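Local structure of O-succinylhomoserine sulfhydrylase (Mycobacterium tuberculosis, 3NDN) at residues S284-L295 with G324-A332; L360-A371 with G389-E400. The protein probably catalyses the formation of L-homocysteine from O-succinyl-L-homoserine and hydrogen sulfide, using pyridoxal 5'-phosphate, in methionine biosynthesis. All coordinates share one frame; numbering follows the deposited sequence.

Contact 1: S284-L295 with G324-A332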
loop_
_atom_site.group_PDB
_atom_site.type_symbol
_atom_site.label_atom_id
_atom_site.label_comp_id
_atom_site.label_asym_id
_atom_site.label_seq_id
_atom_site.Cartn_x
_atom_site.Cartn_y
_atom_site.Cartn_z
ATOM N N SER A 284 3.331 -24.433 13.156
ATOM C CA SER A 284 2.215 -24.216 14.101
ATOM C C SER A 284 1.464 -25.508 14.493
ATOM O O SER A 284 1.063 -25.677 15.663
ATOM C CB SER A 284 1.251 -23.160 13.566
ATOM O OG SER A 284 1.849 -21.879 13.595
ATOM N N ASN A 285 1.303 -26.419 13.528
ATOM C CA ASN A 285 0.722 -27.750 13.795
ATOM C C ASN A 285 1.558 -28.560 14.784
ATOM O O ASN A 285 1.009 -29.135 15.720
ATOM C CB ASN A 285 0.522 -28.525 12.487
ATOM C CG ASN A 285 -0.087 -29.915 12.702
ATOM O OD1 ASN A 285 -1.289 -30.058 12.918
ATOM N ND2 ASN A 285 0.747 -30.948 12.584
ATOM N N ALA A 286 2.888 -28.592 14.592
ATOM C CA ALA A 286 3.774 -29.309 15.499
ATOM C C ALA A 286 3.771 -28.699 16.900
ATOM O O ALA A 286 3.793 -29.427 17.920
ATOM C CB ALA A 286 5.210 -29.376 14.927
ATOM N N SER A 287 3.737 -27.367 16.944
ATOM C CA SER A 287 3.694 -26.618 18.202
ATOM C C SER A 287 2.379 -26.878 18.960
ATOM O O SER A 287 2.387 -27.132 20.178
ATOM C CB SER A 287 3.901 -25.121 17.921
ATOM O OG SER A 287 3.896 -24.353 19.117
ATOM N N ALA A 288 1.264 -26.868 18.234
ATOM C CA ALA A 288 -0.053 -27.141 18.849
ATOM C C ALA A 288 -0.142 -28.583 19.426
ATOM O O ALA A 288 -0.722 -28.806 20.514
ATOM C CB ALA A 288 -1.155 -26.883 17.847
ATOM N N GLN A 289 0.461 -29.550 18.722
ATOM C CA GLN A 289 0.531 -30.950 19.202
ATOM C C GLN A 289 1.242 -31.017 20.557
ATOM O O GLN A 289 0.777 -31.705 21.469
ATOM C CB GLN A 289 1.263 -31.825 18.165
ATOM C CG GLN A 289 1.423 -33.305 18.535
ATOM C CD GLN A 289 0.195 -34.142 18.211
ATOM O OE1 GLN A 289 -0.383 -34.039 17.127
ATOM N NE2 GLN A 289 -0.183 -35.009 19.141
ATOM N N ARG A 290 2.372 -30.312 20.689
ATOM C CA ARG A 290 3.119 -30.270 21.958
ATOM C C ARG A 290 2.331 -29.599 23.091
ATOM O O ARG A 290 2.388 -30.040 24.239
ATOM C CB ARG A 290 4.490 -29.568 21.801
ATOM C CG ARG A 290 5.591 -30.381 21.109
ATOM C CD ARG A 290 6.958 -29.651 21.153
ATOM N NE ARG A 290 7.349 -29.324 22.526
ATOM C CZ ARG A 290 8.320 -28.481 22.883
ATOM N NH1 ARG A 290 9.053 -27.845 21.975
ATOM N NH2 ARG A 290 8.558 -28.271 24.173
ATOM N N ILE A 291 1.632 -28.516 22.767
ATOM C CA ILE A 291 0.813 -27.765 23.741
ATOM C C ILE A 291 -0.398 -28.591 24.223
ATOM O O ILE A 291 -0.734 -28.582 25.418
ATOM C CB ILE A 291 0.421 -26.333 23.175
ATOM C CG1 ILE A 291 1.653 -25.417 23.154
ATOM C CG2 ILE A 291 -0.699 -25.662 24.009
ATOM C CD1 ILE A 291 1.545 -24.182 22.225
ATOM N N ALA A 292 -1.023 -29.330 23.308
ATOM C CA ALA A 292 -2.143 -30.215 23.651
ATOM C C ALA A 292 -1.712 -31.311 24.628
ATOM O O ALA A 292 -2.414 -31.593 25.605
ATOM C CB ALA A 292 -2.738 -30.834 22.391
ATOM N N GLU A 293 -0.540 -31.905 24.373
ATOM C CA GLU A 293 0.018 -32.931 25.253
ATOM C C GLU A 293 0.396 -32.382 26.646
ATOM O O GLU A 293 0.212 -33.064 27.669
ATOM C CB GLU A 293 1.210 -33.625 24.563
ATOM C CG GLU A 293 0.808 -34.441 23.323
ATOM C CD GLU A 293 1.989 -34.848 22.446
ATOM O OE1 GLU A 293 3.114 -34.335 22.656
ATOM O OE2 GLU A 293 1.786 -35.673 21.526
ATOM N N PHE A 294 0.907 -31.149 26.687
ATOM C CA PHE A 294 1.267 -30.490 27.950
ATOM C C PHE A 294 0.026 -30.210 28.810
ATOM O O PHE A 294 0.015 -30.503 30.012
ATOM C CB PHE A 294 2.089 -29.206 27.709
ATOM C CG PHE A 294 2.275 -28.362 28.950
ATOM C CD1 PHE A 294 3.271 -28.677 29.880
ATOM C CD2 PHE A 294 1.429 -27.285 29.208
ATOM C CE1 PHE A 294 3.435 -27.913 31.028
ATOM C CE2 PHE A 294 1.583 -26.511 30.362
ATOM C CZ PHE A 294 2.584 -26.825 31.271
ATOM N N LEU A 295 -1.016 -29.672 28.185
ATOM C CA LEU A 295 -2.300 -29.436 28.862
ATOM C C LEU A 295 -2.941 -30.755 29.359
ATOM O O LEU A 295 -3.417 -30.830 30.497
ATOM C CB LEU A 295 -3.255 -28.641 27.968
ATOM C CG LEU A 295 -2.986 -27.131 27.833
ATOM C CD1 LEU A 295 -3.602 -26.532 26.550
ATOM C CD2 LEU A 295 -3.447 -26.353 29.070
ATOM N N GLY A 324 -2.840 -33.880 10.037
ATOM C CA GLY A 324 -2.416 -33.263 11.299
ATOM C C GLY A 324 -3.633 -32.721 12.037
ATOM O O GLY A 324 -4.703 -32.583 11.439
ATOM N N GLY A 325 -3.494 -32.435 13.336
ATOM C CA GLY A 325 -4.612 -31.933 14.151
ATOM C C GLY A 325 -5.040 -30.490 13.899
ATOM O O GLY A 325 -6.209 -30.135 14.101
ATOM N N GLY A 326 -4.109 -29.648 13.458
ATOM C CA GLY A 326 -4.404 -28.224 13.230
ATOM C C GLY A 326 -3.638 -27.307 14.169
ATOM O O GLY A 326 -2.659 -27.741 14.785
ATOM N N THR A 327 -4.092 -26.056 14.312
ATOM C CA THR A 327 -3.351 -25.048 15.102
ATOM C C THR A 327 -4.119 -24.458 16.307
ATOM O O THR A 327 -3.667 -23.472 16.903
ATOM C CB THR A 327 -2.887 -23.855 14.203
ATOM O OG1 THR A 327 -4.036 -23.144 13.739
ATOM C CG2 THR A 327 -2.062 -24.340 13.006
ATOM N N VAL A 328 -5.271 -25.054 16.649
ATOM C CA VAL A 328 -6.132 -24.590 17.757
ATOM C C VAL A 328 -6.332 -25.711 18.807
ATOM O O VAL A 328 -6.604 -26.866 18.449
ATOM C CB VAL A 328 -7.506 -24.128 17.227
ATOM C CG1 VAL A 328 -8.344 -23.499 18.338
ATOM C CG2 VAL A 328 -7.343 -23.127 16.075
ATOM N N VAL A 329 -6.190 -25.360 20.086
ATOM C CA VAL A 329 -6.377 -26.303 21.216
ATOM C C VAL A 329 -7.472 -25.812 22.185
ATOM O O VAL A 329 -7.392 -24.693 22.695
ATOM C CB VAL A 329 -5.071 -26.490 22.012
ATOM C CG1 VAL A 329 -5.228 -27.588 23.093
ATOM C CG2 VAL A 329 -3.894 -26.799 21.068
ATOM N N THR A 330 -8.461 -26.663 22.460
ATOM C CA THR A 330 -9.560 -26.345 23.391
ATOM C C THR A 330 -9.409 -27.204 24.667
ATOM O O THR A 330 -9.074 -28.387 24.573
ATOM C CB THR A 330 -10.935 -26.585 22.699
ATOM O OG1 THR A 330 -11.025 -25.772 21.515
ATOM C CG2 THR A 330 -12.111 -26.228 23.622
ATOM N N PHE A 331 -9.629 -26.604 25.840
ATOM C CA PHE A 331 -9.601 -27.347 27.125
ATOM C C PHE A 331 -10.572 -26.817 28.195
ATOM O O PHE A 331 -11.077 -25.699 28.091
ATOM C CB PHE A 331 -8.175 -27.424 27.692
ATOM C CG PHE A 331 -7.632 -26.099 28.198
ATOM C CD1 PHE A 331 -7.608 -25.825 29.565
ATOM C CD2 PHE A 331 -7.123 -25.148 27.313
ATOM C CE1 PHE A 331 -7.099 -24.617 30.051
ATOM C CE2 PHE A 331 -6.602 -23.934 27.788
ATOM C CZ PHE A 331 -6.598 -23.667 29.161
ATOM N N ALA A 332 -10.801 -27.626 29.236
ATOM C CA ALA A 332 -11.658 -27.241 30.356
ATOM C C ALA A 332 -10.927 -27.366 31.694
ATOM O O ALA A 332 -10.211 -28.351 31.933
ATOM C CB ALA A 332 -12.948 -28.081 30.372
HETATM O O HOH W 1 -0.901 -32.657 14.897
#

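Contact 2: L360-A371 with G389-E400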
loop_
_atom_site.group_PDB
_atom_site.type_symbol
_atom_site.label_atom_id
_atom_site.label_comp_id
_atom_site.label_asym_id
_atom_site.label_seq_id
_atom_site.Cartn_x
_atom_site.Cartn_y
_atom_site.Cartn_z
ATOM N N LEU A 360 -8.193 -16.123 14.695
ATOM C CA LEU A 360 -7.488 -17.385 14.404
ATOM C C LEU A 360 -6.495 -17.240 13.252
ATOM O O LEU A 360 -6.637 -16.354 12.408
ATOM C CB LEU A 360 -8.492 -18.488 13.985
ATOM C CG LEU A 360 -9.589 -18.954 14.944
ATOM C CD1 LEU A 360 -10.620 -19.858 14.233
ATOM C CD2 LEU A 360 -8.968 -19.686 16.116
ATOM N N GLY A 361 -5.520 -18.152 13.195
ATOM C CA GLY A 361 -4.597 -18.254 12.057
ATOM C C GLY A 361 -3.549 -17.157 11.945
ATOM O O GLY A 361 -3.159 -16.792 10.838
ATOM N N ASP A 362 -3.110 -16.623 13.084
ATOM C CA ASP A 362 -2.108 -15.534 13.129
ATOM C C ASP A 362 -0.786 -16.093 13.645
ATOM O O ASP A 362 -0.767 -17.079 14.406
ATOM C CB ASP A 362 -2.627 -14.412 14.055
ATOM C CG ASP A 362 -1.868 -13.063 13.912
ATOM O OD1 ASP A 362 -0.679 -13.007 13.508
ATOM O OD2 ASP A 362 -2.489 -12.022 14.257
ATOM N N ALA A 363 0.323 -15.474 13.231
ATOM C CA ALA A 363 1.642 -15.788 13.807
ATOM C C ALA A 363 1.734 -15.419 15.305
ATOM O O ALA A 363 2.536 -15.993 16.042
ATOM C CB ALA A 363 2.746 -15.090 13.025
ATOM N N LYS A 364 0.920 -14.453 15.740
ATOM C CA LYS A 364 0.785 -14.116 17.169
ATOM C C LYS A 364 -0.205 -15.074 17.837
ATOM O O LYS A 364 -1.335 -15.241 17.351
ATOM C CB LYS A 364 0.298 -12.658 17.320
ATOM C CG LYS A 364 1.331 -11.578 16.915
ATOM C CD LYS A 364 0.710 -10.170 16.891
ATOM C CE LYS A 364 1.738 -9.052 16.624
ATOM N NZ LYS A 364 2.590 -9.258 15.400
ATOM N N SER A 365 0.197 -15.711 18.948
ATOM C CA SER A 365 -0.716 -16.596 19.674
ATOM C C SER A 365 -1.785 -15.797 20.428
ATOM O O SER A 365 -1.498 -14.724 20.950
ATOM C CB SER A 365 0.047 -17.511 20.634
ATOM O OG SER A 365 0.855 -18.439 19.923
ATOM N N LEU A 366 -3.006 -16.335 20.456
ATOM C CA LEU A 366 -4.194 -15.662 21.023
ATOM C C LEU A 366 -5.056 -16.612 21.898
ATOM O O LEU A 366 -5.078 -17.834 21.668
ATOM C CB LEU A 366 -5.064 -15.083 19.904
ATOM C CG LEU A 366 -4.440 -14.291 18.750
ATOM C CD1 LEU A 366 -5.445 -14.072 17.659
ATOM C CD2 LEU A 366 -3.885 -12.946 19.229
ATOM N N VAL A 367 -5.782 -16.043 22.877
ATOM C CA VAL A 367 -6.648 -16.812 23.797
ATOM C C VAL A 367 -8.051 -16.179 23.928
ATOM O O VAL A 367 -8.177 -14.954 23.967
ATOM C CB VAL A 367 -5.978 -17.034 25.198
ATOM C CG1 VAL A 367 -5.763 -15.711 25.963
ATOM C CG2 VAL A 367 -6.776 -18.006 26.052
ATOM N N THR A 368 -9.086 -17.017 23.963
ATOM C CA THR A 368 -10.463 -16.522 24.149
ATOM C C THR A 368 -11.338 -17.425 25.056
ATOM O O THR A 368 -11.063 -18.624 25.213
ATOM C CB THR A 368 -11.144 -16.233 22.774
ATOM O OG1 THR A 368 -12.269 -15.375 22.971
ATOM C CG2 THR A 368 -11.609 -17.528 22.091
ATOM N N HIS A 369 -12.401 -16.843 25.637
ATOM C CA HIS A 369 -13.381 -17.576 26.454
ATOM C C HIS A 369 -14.687 -17.683 25.660
ATOM O O HIS A 369 -15.453 -16.708 25.603
ATOM C CB HIS A 369 -13.621 -16.814 27.777
ATOM C CG HIS A 369 -14.592 -17.475 28.712
ATOM N ND1 HIS A 369 -15.845 -16.956 28.972
ATOM C CD2 HIS A 369 -14.480 -18.585 29.480
ATOM C CE1 HIS A 369 -16.470 -17.732 29.841
ATOM N NE2 HIS A 369 -15.660 -18.721 30.171
ATOM N N PRO A 370 -14.946 -18.853 25.042
ATOM C CA PRO A 370 -16.073 -18.955 24.105
ATOM C C PRO A 370 -17.463 -18.659 24.675
ATOM O O PRO A 370 -18.277 -18.061 23.977
ATOM C CB PRO A 370 -15.983 -20.398 23.603
ATOM C CG PRO A 370 -14.515 -20.749 23.741
ATOM C CD PRO A 370 -14.096 -20.064 25.012
ATOM N N ALA A 371 -17.728 -19.050 25.924
ATOM C CA ALA A 371 -19.060 -18.872 26.531
ATOM C C ALA A 371 -19.512 -17.405 26.642
ATOM O O ALA A 371 -20.715 -17.126 26.698
ATOM C CB ALA A 371 -19.141 -19.578 27.904
ATOM N N GLY A 389 -19.184 -25.527 28.776
ATOM C CA GLY A 389 -19.333 -24.880 30.091
ATOM C C GLY A 389 -18.555 -23.579 30.254
ATOM O O GLY A 389 -17.752 -23.210 29.387
ATOM N N ASP A 390 -18.788 -22.890 31.374
ATOM C CA ASP A 390 -18.101 -21.636 31.702
ATOM C C ASP A 390 -16.610 -21.831 32.030
ATOM O O ASP A 390 -15.875 -20.853 32.170
ATOM C CB ASP A 390 -18.801 -20.910 32.866
ATOM C CG ASP A 390 -20.028 -20.088 32.425
ATOM O OD1 ASP A 390 -20.056 -19.531 31.294
ATOM O OD2 ASP A 390 -20.959 -19.956 33.245
ATOM N N GLY A 391 -16.175 -23.085 32.139
ATOM C CA GLY A 391 -14.760 -23.420 32.390
ATOM C C GLY A 391 -13.911 -23.705 31.156
ATOM O O GLY A 391 -12.740 -24.082 31.265
ATOM N N VAL A 392 -14.482 -23.484 29.974
ATOM C CA VAL A 392 -13.799 -23.811 28.714
ATOM C C VAL A 392 -12.981 -22.625 28.161
ATOM O O VAL A 392 -13.468 -21.488 28.127
ATOM C CB VAL A 392 -14.808 -24.329 27.657
ATOM C CG1 VAL A 392 -14.143 -24.518 26.314
ATOM C CG2 VAL A 392 -15.445 -25.643 28.124
ATOM N N VAL A 393 -11.739 -22.917 27.757
ATOM C CA VAL A 393 -10.765 -21.946 27.190
ATOM C C VAL A 393 -10.241 -22.450 25.822
ATOM O O VAL A 393 -10.038 -23.657 25.646
ATOM C CB VAL A 393 -9.580 -21.701 28.190
ATOM C CG1 VAL A 393 -8.521 -20.768 27.610
ATOM C CG2 VAL A 393 -10.101 -21.128 29.515
ATOM N N ARG A 394 -10.066 -21.538 24.852
ATOM C CA ARG A 394 -9.538 -21.869 23.505
ATOM C C ARG A 394 -8.235 -21.107 23.176
ATOM O O ARG A 394 -8.204 -19.873 23.273
ATOM C CB ARG A 394 -10.577 -21.535 22.425
ATOM C CG ARG A 394 -10.282 -22.178 21.063
ATOM C CD ARG A 394 -11.132 -21.587 19.933
ATOM N NE ARG A 394 -10.784 -20.196 19.622
ATOM C CZ ARG A 394 -11.461 -19.427 18.768
ATOM N NH1 ARG A 394 -12.542 -19.899 18.144
ATOM N NH2 ARG A 394 -11.074 -18.173 18.547
ATOM N N ILE A 395 -7.179 -21.827 22.773
ATOM C CA ILE A 395 -5.889 -21.190 22.422
ATOM C C ILE A 395 -5.530 -21.381 20.929
ATOM O O ILE A 395 -5.532 -22.512 20.410
ATOM C CB ILE A 395 -4.709 -21.680 23.315
ATOM C CG1 ILE A 395 -4.946 -21.302 24.786
ATOM C CG2 ILE A 395 -3.358 -21.083 22.835
ATOM C CD1 ILE A 395 -3.924 -21.907 25.760
ATOM N N SER A 396 -5.244 -20.270 20.259
ATOM C CA SER A 396 -4.807 -20.263 18.851
ATOM C C SER A 396 -3.282 -20.166 18.796
ATOM O O SER A 396 -2.703 -19.181 19.253
ATOM C CB SER A 396 -5.485 -19.110 18.111
ATOM O OG SER A 396 -5.115 -19.033 16.739
ATOM N N VAL A 397 -2.634 -21.192 18.241
ATOM C CA VAL A 397 -1.152 -21.317 18.256
ATOM C C VAL A 397 -0.443 -20.707 17.037
ATOM O O VAL A 397 -0.728 -21.076 15.886
ATOM C CB VAL A 397 -0.720 -22.796 18.461
ATOM C CG1 VAL A 397 0.824 -22.964 18.457
ATOM C CG2 VAL A 397 -1.295 -23.328 19.790
ATOM N N GLY A 398 0.485 -19.783 17.314
ATOM C CA GLY A 398 1.248 -19.067 16.297
ATOM C C GLY A 398 2.680 -19.582 16.140
ATOM O O GLY A 398 2.919 -20.793 16.128
ATOM N N LEU A 399 3.622 -18.650 16.026
ATOM C CA LEU A 399 5.007 -18.950 15.651
ATOM C C LEU A 399 6.058 -18.651 16.723
ATOM O O LEU A 399 7.255 -18.875 16.502
ATOM C CB LEU A 399 5.355 -18.228 14.321
ATOM C CG LEU A 399 4.638 -18.685 13.047
ATOM C CD1 LEU A 399 5.005 -17.818 11.815
ATOM C CD2 LEU A 399 4.899 -20.163 12.743
ATOM N N GLU A 400 5.636 -18.172 17.893
ATOM C CA GLU A 400 6.582 -17.976 19.005
ATOM C C GLU A 400 7.221 -19.328 19.433
ATOM O O GLU A 400 6.686 -20.407 19.119
ATOM C CB GLU A 400 5.919 -17.278 20.208
ATOM C CG GLU A 400 5.133 -16.005 19.879
ATOM C CD GLU A 400 3.641 -16.256 19.628
ATOM O OE1 GLU A 400 3.270 -17.326 19.117
ATOM O OE2 GLU A 400 2.828 -15.360 19.916
HETATM O O HOH W 2 -4.732 -20.728 14.482
HETATM O O HOH W 3 -3.050 -17.189 16.263
HETATM O O HOH W 4 -1.784 -19.855 13.744
HETATM O O HOH W 5 -16.180 -20.926 27.617
#

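Contact 1: S284-L295 with G324-A332
Leu295 sets its CD2 methyl squarely over one face of the Phe331 ring, 4.0 Å from the ring centroid and 3° off its normal, a CH-pi contact. Helix 277-296 here lies on the five-stranded sheet of the C-terminal alpha/beta part of this fold-type I (aminotransferase-like) trans-sulfuration enzyme, almost parallel to strand 328-333 (15° between the short segments). The branched end of Leu295 serves two neighbours at once: while CD2 sits over the ring, CD1 comes down between Phe331 CD2 at 3.9 Å and Val329 CG1 at 4.0 Å. Phe331 CG lies between its own backbone N and carbonyl carbon (chi1 70°), which swings the ring beneath the leucine.

Val329 meets the helix with both methyls. CG1 touches Ala292 as well as Leu295, and CG2 reaches the Ala288 carbonyl and, more distantly, Ile291 CG2. Small alanines suit these helix positions because they let the backbone settle close to the branched side chain; Ala288 CB also comes within 3.5 Å of Gly326 O. Ser284 CB meets Thr327 CG2 at 3.6 Å. Ser284 OG bonds Gly398 O, and Thr327 OG1 bonds the side chain of His228, next to Lys227, the lysine predicted to carry the cofactor.

Gly324 lies so close to Asn285 OD1 that a side chain would collide; Gly326 must be glycine independently of the helix, since a CB would jam against the preceding carbonyl O. Asn285, an amide long enough to reach this loop, 324-326, fixes it. A water bonded to Gly325 N and Gln289 OE1, and weakly to Asn285 ND2, bridges the same corner. Gly326 N donates to Asn285 OD1 at 2.9 Å, arriving nearly along the C=O axis of the amide.

Contact 2: L360-A371 with G389-E400
Strands 366-368 and 392-396 run antiparallel, their N-to-C directions at 162°, with Leu366-Ser396 and Thr368-Arg394 as hydrogen-bonded pairs on either side of the non-hydrogen-bonded pair Val367-Ile395. Val367 CG2 packs against Val393 CG1 at 3.6 Å and also touches Ile395 CG1; these branched aliphatic chains suit the face turned to helix 340-350.

The other face carries Arg394. Its guanidinium lies between two methyls, Leu360 CD2 over one face, 3.6 Å from CZ, and Thr368 CG2 over the opposite face. Placing Thr368 OG1 anti to the backbone N (chi1 -161°) turns CG2 toward the arginine and sends the hydroxyl to Thr373. The two methyls sandwich the planar group and restrict its tilt, while NH1 bonds Asn177 OD1.

This pair forms part of the mixed five-stranded sheet of the C-terminal part of the fold, strand 392-396 lying between 366-368 and 328-333. Beyond the strands, side-chain hydrogen bonds take over from the ladder. Glu400 takes Ser365 N on the syn lone pair of OE2 at 2.8 Å in an almost straight bond, while OE1 accepts from Ser365 OG. That hydroxyl in turn accepts from Gly398 N at 3.0 Å, so one serine both gives and receives. OE2 also forms a salt bridge with Arg33 of the second subunit, and Lys364 reaches Glu46 of that subunit. Glycine suits position 398, where CA approaches Ala363 O to 3.3 Å, and the next amide, Leu399 N, bonds the same oxygen.

At the far end His369 NE2 donates to Asp390 O at 2.9 Å. The acceptor lies at the edge of the imidazole, near its plane, but the donor stands 42° out of the carbonyl plane; ND1 bonds Thr372 OG1, fixing the ring's rotation.

Both contacts are buried and belong to the same five-stranded sheet, but they build it differently. Contact 1 lays a helix on the sheet, largely through aliphatic and aromatic side chains, with a polar corner at the glycine loop. Contact 2 is edge-to-edge strand pairing, held by a backbone ladder together with side-chain bonds at both ends, from carboxylate, hydroxyl and imidazole groups. Strands 328-333 and 392-396 are neighbours, so probable hydrogen bonds from Val397 N to Thr327 O and from Ile395 N to Val329 O join the two. Val397 also packs on Ser287 of the helix. No other subunit touches contact 1, whereas contact 2 reaches a second subunit through the charged Lys364 and Glu400, among others.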